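Local coordinates for protein dicer Related Helicase (Caenorhabditis elegans, PDB 6M6Q) that forms the N-terminal, CARD-bearing part of an RLR-family RNA helicase, DRH-3, which binds RNA and probably hydrolyses ATP, at residues B[166-171]-B[286-291]; B[189-194]-B[306-310]. All coordinates share one frame; numbering follows the deposited sequence.

Both contacts join helices far apart in sequence within the all-helical N-terminal domain. Along the chain the segments alternate: 166-171 and 189-194 come first, then 286-291 and 306-310, so contact 1 pairs the first with the third and contact 2 the second with the fourth. Their centres lie 14 Å apart. Helix 288-295 of contact 1 is followed directly by helix 301-310 of contact 2, and the two sites meet at Leu-310, whose CD1 lies 3.5 Å from CD1 of Phe-171. Together they tie one run of helices to another more than a hundred residues later. Contact 2 also reaches the second subunit, which contact 1 does not touch.

Contact 1 (B[166-171]-B[286-291]); sequences TFKNKF and HEEWYY
Lys-170 lays its aliphatic chain across one face of the Tyr-290 ring, while Thr-166, one helical turn earlier, backs onto Trp-289. This is helix-helix packing in the all-helical N-terminal domain of a CARD-bearing helicase, joining the end of helix 162-171 to the start of helix 288-295. The CH-pi assignment rests on direction: CD of Lys-170 stands 21° off the normal of the Tyr-290 ring. Its modelled height is too small to be trusted, but CB of Lys-170, 3.6 Å from CE2 of Tyr-290, supports the same placing. The tyrosine is presented by its CG lying anti to the backbone N (chi1 171°), and the lysine crosses it at about a right angle.

Trp-289 meets its neighbours along its six-membered ring. CB of Thr-166 approaches CZ2 of Trp-289 obliquely at 3.7 Å, whereas CE2 of Phe-171 comes in the indole plane, at the edge, 4.0 Å from CH2 of Trp-289. Phe-275 meets the same indole edge-to-face. Thr-166 gives its OG1 to a hydrogen bond with the carbonyl of Leu-162 in its own helix, leaving its methyl to face Trp-289 and Glu-287, with CG2 of Thr-166 3.8 Å from CG of Glu-287.

Glu-287 occupies the N-cap position of helix 288-295. Its OE2 is 5.0 Å from NZ of Lys-170, too far for a salt bridge but close enough that the opposite charges probably attract. The lysine chain is bent at each torsion from chi2 on, and its NZ ends 4.0 Å from OH of Tyr-291.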
ATOM      1  N   THR B 166      -5.715  16.915  16.869  1.00 72.82           N
ATOM      2  CA  THR B 166      -4.312  16.729  16.390  1.00 74.82           C
ATOM      3  C   THR B 166      -4.215  15.426  15.570  1.00 72.50           C
ATOM      4  O   THR B 166      -3.695  15.468  14.466  1.00 66.83           O
ATOM      5  CB  THR B 166      -3.309  16.734  17.553  1.00 68.59           C
ATOM      6  OG1 THR B 166      -3.650  17.777  18.465  1.00 65.60           O
ATOM      7  CG2 THR B 166      -1.880  16.896  17.087  1.00 66.69           C
ATOM      8  N   PHE B 167      -4.768  14.334  16.099  1.00 71.58           N
ATOM      9  CA  PHE B 167      -4.816  12.983  15.481  1.00 66.17           C
ATOM     10  C   PHE B 167      -5.442  13.069  14.086  1.00 66.82           C
ATOM     11  O   PHE B 167      -4.814  12.604  13.120  1.00 67.49           O
ATOM     12  CB  PHE B 167      -5.609  12.042  16.381  1.00 59.68           C
ATOM     13  CG  PHE B 167      -5.575  10.593  15.999  1.00 59.52           C
ATOM     14  CD1 PHE B 167      -6.527  10.063  15.144  1.00 61.79           C
ATOM     15  CD2 PHE B 167      -4.671   9.729  16.600  1.00 62.59           C
ATOM     16  CE1 PHE B 167      -6.547   8.706  14.868  1.00 62.86           C
ATOM     17  CE2 PHE B 167      -4.694   8.372  16.324  1.00 61.22           C
ATOM     18  CZ  PHE B 167      -5.626   7.865  15.452  1.00 61.57           C
ATOM     19  N   LYS B 168      -6.628  13.673  13.981  1.00 64.14           N
ATOM     20  CA  LYS B 168      -7.371  13.824  12.694  1.00 67.02           C
ATOM     21  C   LYS B 168      -6.530  14.640  11.706  1.00 61.44           C
ATOM     22  O   LYS B 168      -6.553  14.311  10.522  1.00 62.48           O
ATOM     23  CB  LYS B 168      -8.725  14.500  12.913  1.00 63.53           C
ATOM     24  CG  LYS B 168      -9.822  13.574  13.411  1.00 64.26           C
ATOM     25  CD  LYS B 168     -11.104  14.294  13.812  1.00 65.88           C
ATOM     26  CE  LYS B 168     -12.170  13.354  14.346  1.00 69.51           C
ATOM     27  NZ  LYS B 168     -13.202  14.082  15.119  1.00 75.59           N
ATOM     28  N   ASN B 169      -5.808  15.646  12.204  1.00 60.64           N
ATOM     29  CA  ASN B 169      -5.083  16.653  11.389  1.00 69.14           C
ATOM     30  C   ASN B 169      -3.768  16.070  10.865  1.00 68.69           C
ATOM     31  O   ASN B 169      -3.457  16.313   9.697  1.00 85.09           O
ATOM     32  CB  ASN B 169      -4.822  17.944  12.170  1.00 77.77           C
ATOM     33  CG  ASN B 169      -6.026  18.870  12.246  1.00 85.86           C
ATOM     34  OD1 ASN B 169      -6.011  19.834  13.004  1.00 94.34           O
ATOM     35  ND2 ASN B 169      -7.079  18.583  11.481  1.00 79.39           N
ATOM     36  N   LYS B 170      -3.029  15.318  11.672  1.00 71.01           N
ATOM     37  CA  LYS B 170      -1.649  14.903  11.290  1.00 74.72           C
ATOM     38  C   LYS B 170      -1.651  13.500  10.664  1.00 69.08           C
ATOM     39  O   LYS B 170      -0.710  13.217   9.923  1.00 59.22           O
ATOM     40  CB  LYS B 170      -0.701  14.974  12.486  1.00 79.96           C
ATOM     41  CG  LYS B 170      -0.696  16.305  13.226  1.00 82.28           C
ATOM     42  CD  LYS B 170       0.578  17.083  13.079  1.00 83.63           C
ATOM     43  CE  LYS B 170       0.351  18.563  12.867  1.00 86.66           C
ATOM     44  NZ  LYS B 170       1.431  19.155  12.042  1.00 93.66           N
ATOM     45  N   PHE B 171      -2.649  12.661  10.948  1.00 70.82           N
ATOM     46  CA  PHE B 171      -2.641  11.222  10.563  1.00 72.44           C
ATOM     47  C   PHE B 171      -3.559  10.958   9.359  1.00 68.96           C
ATOM     48  O   PHE B 171      -3.554   9.830   8.855  1.00 72.95           O
ATOM     49  CB  PHE B 171      -3.045  10.342  11.744  1.00 71.06           C
ATOM     50  CG  PHE B 171      -1.984  10.147  12.791  1.00 66.76           C
ATOM     51  CD1 PHE B 171      -0.740   9.639  12.462  1.00 65.28           C
ATOM     52  CD2 PHE B 171      -2.268  10.374  14.123  1.00 73.32           C
ATOM     53  CE1 PHE B 171       0.212   9.409  13.442  1.00 67.37           C
ATOM     54  CE2 PHE B 171      -1.314  10.142  15.101  1.00 71.18           C
ATOM     55  CZ  PHE B 171      -0.077   9.660  14.758  1.00 65.47           C
ATOM     56  N   HIS B 286       0.558  21.542  23.269  1.00 88.25           N
ATOM     57  CA  HIS B 286      -0.572  20.586  23.056  1.00 85.38           C
ATOM     58  C   HIS B 286      -0.222  19.523  21.990  1.00 90.68           C
ATOM     59  O   HIS B 286      -0.912  18.483  21.948  1.00 82.19           O
ATOM     60  CB  HIS B 286      -1.851  21.349  22.686  1.00 83.74           C
ATOM     61  CG  HIS B 286      -1.670  22.309  21.557  1.00 86.70           C
ATOM     62  ND1 HIS B 286      -0.939  23.476  21.691  1.00 82.13           N
ATOM     63  CD2 HIS B 286      -2.088  22.263  20.273  1.00 83.35           C
ATOM     64  CE1 HIS B 286      -0.915  24.104  20.537  1.00 87.19           C
ATOM     65  NE2 HIS B 286      -1.622  23.384  19.654  1.00 81.95           N
ATOM     66  N   GLU B 287       0.785  19.777  21.148  1.00 93.13           N
ATOM     67  CA  GLU B 287       1.235  18.832  20.091  1.00 86.69           C
ATOM     68  C   GLU B 287       2.618  18.256  20.447  1.00 94.71           C
ATOM     69  O   GLU B 287       3.250  17.674  19.552  1.00 94.84           O
ATOM     70  CB  GLU B 287       1.272  19.532  18.732  1.00 85.56           C
ATOM     71  CG  GLU B 287      -0.070  20.076  18.281  1.00 88.88           C
ATOM     72  CD  GLU B 287      -0.054  20.779  16.931  1.00 88.41           C
ATOM     73  OE1 GLU B 287       0.910  21.532  16.664  1.00 81.61           O
ATOM     74  OE2 GLU B 287      -1.014  20.575  16.145  1.00 83.45           O
ATOM     75  N   GLU B 288       3.021  18.332  21.725  1.00105.86           N
ATOM     76  CA  GLU B 288       4.318  17.816  22.250  1.00 99.80           C
ATOM     77  C   GLU B 288       4.394  16.309  22.016  1.00 96.40           C
ATOM     78  O   GLU B 288       5.509  15.822  21.711  1.00 86.81           O
ATOM     79  CB  GLU B 288       4.450  18.106  23.746  1.00111.11           C
ATOM     80  CG  GLU B 288       5.850  18.480  24.183  1.00122.61           C
ATOM     81  CD  GLU B 288       5.915  19.299  25.465  1.00134.96           C
ATOM     82  OE1 GLU B 288       5.634  18.736  26.553  1.00134.95           O
ATOM     83  OE2 GLU B 288       6.234  20.501  25.377  1.00148.87           O
ATOM     84  N   TRP B 289       3.256  15.603  22.164  1.00 84.36           N
ATOM     85  CA  TRP B 289       3.171  14.131  21.987  1.00 79.89           C
ATOM     86  C   TRP B 289       3.474  13.761  20.532  1.00 82.11           C
ATOM     87  O   TRP B 289       4.203  12.754  20.319  1.00 74.81           O
ATOM     88  CB  TRP B 289       1.824  13.576  22.457  1.00 75.34           C
ATOM     89  CG  TRP B 289       0.625  13.968  21.653  1.00 76.33           C
ATOM     90  CD1 TRP B 289      -0.306  14.902  21.994  1.00 84.80           C
ATOM     91  CD2 TRP B 289       0.128  13.330  20.460  1.00 75.35           C
ATOM     92  NE1 TRP B 289      -1.329  14.916  21.083  1.00 80.61           N
ATOM     93  CE2 TRP B 289      -1.082  13.972  20.124  1.00 79.76           C
ATOM     94  CE3 TRP B 289       0.588  12.295  19.636  1.00 68.70           C
ATOM     95  CZ2 TRP B 289      -1.823  13.621  18.997  1.00 80.41           C
ATOM     96  CZ3 TRP B 289      -0.147  11.948  18.526  1.00 74.19           C
ATOM     97  CH2 TRP B 289      -1.332  12.609  18.209  1.00 78.92           C
ATOM     98  N   TYR B 290       2.965  14.548  19.575  1.00 79.85           N
ATOM     99  CA  TYR B 290       3.128  14.311  18.118  1.00 68.15           C
ATOM    100  C   TYR B 290       4.598  14.505  17.738  1.00 65.87           C
ATOM    101  O   TYR B 290       5.156  13.622  17.071  1.00 67.77           O
ATOM    102  CB  TYR B 290       2.183  15.197  17.299  1.00 71.03           C
ATOM    103  CG  TYR B 290       2.455  15.162  15.815  1.00 76.33           C
ATOM    104  CD1 TYR B 290       3.106  16.213  15.179  1.00 77.36           C
ATOM    105  CD2 TYR B 290       2.218  14.017  15.082  1.00 82.29           C
ATOM    106  CE1 TYR B 290       3.422  16.159  13.832  1.00 76.81           C
ATOM    107  CE2 TYR B 290       2.525  13.946  13.733  1.00 87.44           C
ATOM    108  CZ  TYR B 290       3.125  15.023  13.104  1.00 84.47           C
ATOM    109  OH  TYR B 290       3.436  14.960  11.775  1.00 89.19           O
ATOM    110  N   TYR B 291       5.214  15.610  18.166  1.00 67.84           N
ATOM    111  CA  TYR B 291       6.636  15.924  17.868  1.00 68.82           C
ATOM    112  C   TYR B 291       7.527  14.950  18.652  1.00 70.85           C
ATOM    113  O   TYR B 291       8.604  14.620  18.159  1.00 78.74           O
ATOM    114  CB  TYR B 291       6.933  17.410  18.127  1.00 72.28           C
ATOM    115  CG  TYR B 291       6.172  18.351  17.224  1.00 78.79           C
ATOM    116  CD1 TYR B 291       6.192  18.185  15.847  1.00 92.27           C
ATOM    117  CD2 TYR B 291       5.396  19.384  17.735  1.00 83.36           C
ATOM    118  CE1 TYR B 291       5.461  19.011  15.004  1.00 90.81           C
ATOM    119  CE2 TYR B 291       4.657  20.217  16.905  1.00 84.09           C
ATOM    120  CZ  TYR B 291       4.688  20.027  15.533  1.00 89.78           C
ATOM    121  OH  TYR B 291       3.980  20.844  14.696  1.00 88.90           O
TER

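Contact 2 (B[189-194]-B[306-310]); sequences RVAGAA and ALYFL
With CG beside its backbone N and anti to its carbonyl carbon (chi1 -71°), Phe-309 directs its ring to the side chain of Arg-189, while Val-190, its CG1 anti to the backbone N (chi1 -172°), thereby sets CG2 anti to its carbonyl carbon, where it meets the backbone of Leu-310. The arginine meets the ring with carbon, not with charge: its CB, CG and CD follow the CD1-CE1 side of Phe-309, CD of Arg-189 lying 3.6 Å from CD1 of Phe-309, and the two side chains cross at about a right angle. The guanidinium leads away from the ring to a salt bridge with Glu-176.

Helices 186-193 and 301-310 form a nearly antiparallel pair here: their segments 189-193 and 306-310 run at 172° to each other, with axes 8.3 Å apart. Such close spacing fits the small residues where the backbones come nearest: Ala-193 and Ala-306 put their CB atoms 3.7 Å apart, and their CA atoms are separated by 5.1 Å. CB of Ala-306 also lies 3.9 Å from the backbone N of Ala-194, and CB of Ala-193 is 4.3 Å from CE2 of Phe-309.

Val-190, about one helical turn before Ala-193, packs its CG2 3.8 Å from CB of Leu-310 and 3.9 Å from CB of Phe-309. The subunit interface lies alongside: Phe-309 meets Phe-309 of the second subunit with their planes steeply inclined, and Tyr-308 stacks on Tyr-308 of that subunit. Were Phe-309 replaced by an alanine, the aliphatic carbons of Arg-189 would probably lose the surface they rest on, a gap would open beside Ala-193, and the ring pair that Phe-309 forms across the interface would be missing.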
ATOM      1  N   ARG B 189      -0.767   3.583   6.392  1.00 54.15           N
ATOM      2  CA  ARG B 189       0.630   3.521   5.876  1.00 61.10           C
ATOM      3  C   ARG B 189       1.632   3.684   7.024  1.00 63.87           C
ATOM      4  O   ARG B 189       2.602   2.909   7.067  1.00 77.00           O
ATOM      5  CB  ARG B 189       0.878   4.583   4.805  1.00 65.45           C
ATOM      6  CG  ARG B 189       0.144   4.313   3.499  1.00 75.35           C
ATOM      7  CD  ARG B 189       0.322   5.413   2.466  1.00 77.62           C
ATOM      8  NE  ARG B 189      -0.869   5.549   1.643  1.00 76.46           N
ATOM      9  CZ  ARG B 189      -1.685   6.594   1.649  1.00 78.92           C
ATOM     10  NH1 ARG B 189      -2.759   6.589   0.879  1.00 81.34           N
ATOM     11  NH2 ARG B 189      -1.436   7.639   2.422  1.00 78.28           N
ATOM     12  N   VAL B 190       1.440   4.673   7.886  1.00 62.32           N
ATOM     13  CA  VAL B 190       2.439   5.022   8.934  1.00 66.76           C
ATOM     14  C   VAL B 190       2.460   3.898   9.981  1.00 63.23           C
ATOM     15  O   VAL B 190       3.546   3.366  10.230  1.00 63.82           O
ATOM     16  CB  VAL B 190       2.172   6.403   9.564  1.00 71.88           C
ATOM     17  CG1 VAL B 190       3.305   6.818  10.493  1.00 74.10           C
ATOM     18  CG2 VAL B 190       1.960   7.470   8.508  1.00 71.65           C
ATOM     19  N   ALA B 191       1.291   3.518  10.509  1.00 60.40           N
ATOM     20  CA  ALA B 191       1.104   2.462  11.534  1.00 56.65           C
ATOM     21  C   ALA B 191       1.653   1.123  11.027  1.00 58.41           C
ATOM     22  O   ALA B 191       2.238   0.377  11.821  1.00 64.04           O
ATOM     23  CB  ALA B 191      -0.357   2.348  11.872  1.00 57.40           C
ATOM     24  N   GLY B 192       1.460   0.836   9.745  1.00 64.15           N
ATOM     25  CA  GLY B 192       1.896  -0.418   9.105  1.00 64.10           C
ATOM     26  C   GLY B 192       3.405  -0.486   8.920  1.00 55.40           C
ATOM     27  O   GLY B 192       3.947  -1.598   9.006  1.00 55.24           O
ATOM     28  N   ALA B 193       4.052   0.641   8.624  1.00 56.79           N
ATOM     29  CA  ALA B 193       5.506   0.734   8.339  1.00 63.61           C
ATOM     30  C   ALA B 193       6.301   0.883   9.646  1.00 70.58           C
ATOM     31  O   ALA B 193       7.477   0.481   9.667  1.00 79.62           O
ATOM     32  CB  ALA B 193       5.778   1.884   7.409  1.00 63.07           C
ATOM     33  N   ALA B 194       5.694   1.454  10.683  1.00 64.48           N
ATOM     34  CA  ALA B 194       6.367   1.775  11.961  1.00 68.81           C
ATOM     35  C   ALA B 194       6.815   0.491  12.670  1.00 65.81           C
ATOM     36  O   ALA B 194       6.162  -0.562  12.493  1.00 68.95           O
ATOM     37  CB  ALA B 194       5.456   2.592  12.840  1.00 75.51           C
ATOM     38  N   ALA B 306       9.027   5.295   7.555  1.00 68.14           N
ATOM     39  CA  ALA B 306       7.621   5.382   8.001  1.00 60.90           C
ATOM     40  C   ALA B 306       7.214   6.850   8.179  1.00 63.24           C
ATOM     41  O   ALA B 306       6.047   7.160   7.930  1.00 63.63           O
ATOM     42  CB  ALA B 306       7.446   4.610   9.269  1.00 67.10           C
ATOM     43  N   LEU B 307       8.152   7.712   8.591  1.00 67.98           N
ATOM     44  CA  LEU B 307       7.920   9.172   8.798  1.00 75.44           C
ATOM     45  C   LEU B 307       7.616   9.847   7.456  1.00 76.81           C
ATOM     46  O   LEU B 307       6.819  10.792   7.463  1.00 76.79           O
ATOM     47  CB  LEU B 307       9.143   9.828   9.458  1.00 79.23           C
ATOM     48  CG  LEU B 307       9.238   9.737  10.984  1.00 78.47           C
ATOM     49  CD1 LEU B 307      10.528  10.370  11.482  1.00 76.80           C
ATOM     50  CD2 LEU B 307       8.041  10.388  11.660  1.00 82.48           C
ATOM     51  N   TYR B 308       8.245   9.414   6.357  1.00 78.24           N
ATOM     52  CA  TYR B 308       8.089  10.053   5.014  1.00 85.96           C
ATOM     53  C   TYR B 308       6.668   9.803   4.482  1.00 86.61           C
ATOM     54  O   TYR B 308       6.206  10.610   3.647  1.00 91.04           O
ATOM     55  CB  TYR B 308       9.173   9.595   4.024  1.00 88.20           C
ATOM     56  CG  TYR B 308      10.535  10.196   4.281  1.00 87.32           C
ATOM     57  CD1 TYR B 308      11.457   9.537   5.075  1.00 87.88           C
ATOM     58  CD2 TYR B 308      10.872  11.459   3.819  1.00 88.82           C
ATOM     59  CE1 TYR B 308      12.689  10.096   5.381  1.00 90.66           C
ATOM     60  CE2 TYR B 308      12.107  12.031   4.103  1.00 89.57           C
ATOM     61  CZ  TYR B 308      13.021  11.346   4.889  1.00 89.10           C
ATOM     62  OH  TYR B 308      14.238  11.888   5.195  1.00 83.09           O
ATOM     63  N   PHE B 309       5.966   8.784   5.001  1.00 81.83           N
ATOM     64  CA  PHE B 309       4.515   8.548   4.741  1.00 88.90           C
ATOM     65  C   PHE B 309       3.674   9.581   5.492  1.00 88.11           C
ATOM     66  O   PHE B 309       2.687  10.062   4.927  1.00 90.82           O
ATOM     67  CB  PHE B 309       4.071   7.163   5.208  1.00102.28           C
ATOM     68  CG  PHE B 309       4.582   6.004   4.395  1.00105.46           C
ATOM     69  CD1 PHE B 309       3.794   5.429   3.408  1.00105.82           C
ATOM     70  CD2 PHE B 309       5.830   5.448   4.651  1.00107.06           C
ATOM     71  CE1 PHE B 309       4.252   4.344   2.678  1.00112.16           C
ATOM     72  CE2 PHE B 309       6.294   4.375   3.904  1.00105.06           C
ATOM     73  CZ  PHE B 309       5.502   3.822   2.927  1.00115.40           C
ATOM     74  N   LEU B 310       4.022   9.829   6.757  1.00 88.27           N
ATOM     75  CA  LEU B 310       3.315  10.754   7.677  1.00 87.70           C
ATOM     76  C   LEU B 310       3.389  12.197   7.146  1.00 83.30           C
ATOM     77  O   LEU B 310       2.336  12.870   7.128  1.00 75.01           O
ATOM     78  CB  LEU B 310       3.952  10.645   9.063  1.00 90.39           C
ATOM     79  CG  LEU B 310       3.238  11.425  10.163  1.00 90.55           C
ATOM     80  CD1 LEU B 310       1.907  10.767  10.505  1.00 85.62           C
ATOM     81  CD2 LEU B 310       4.121  11.565  11.398  1.00 89.72           C
TER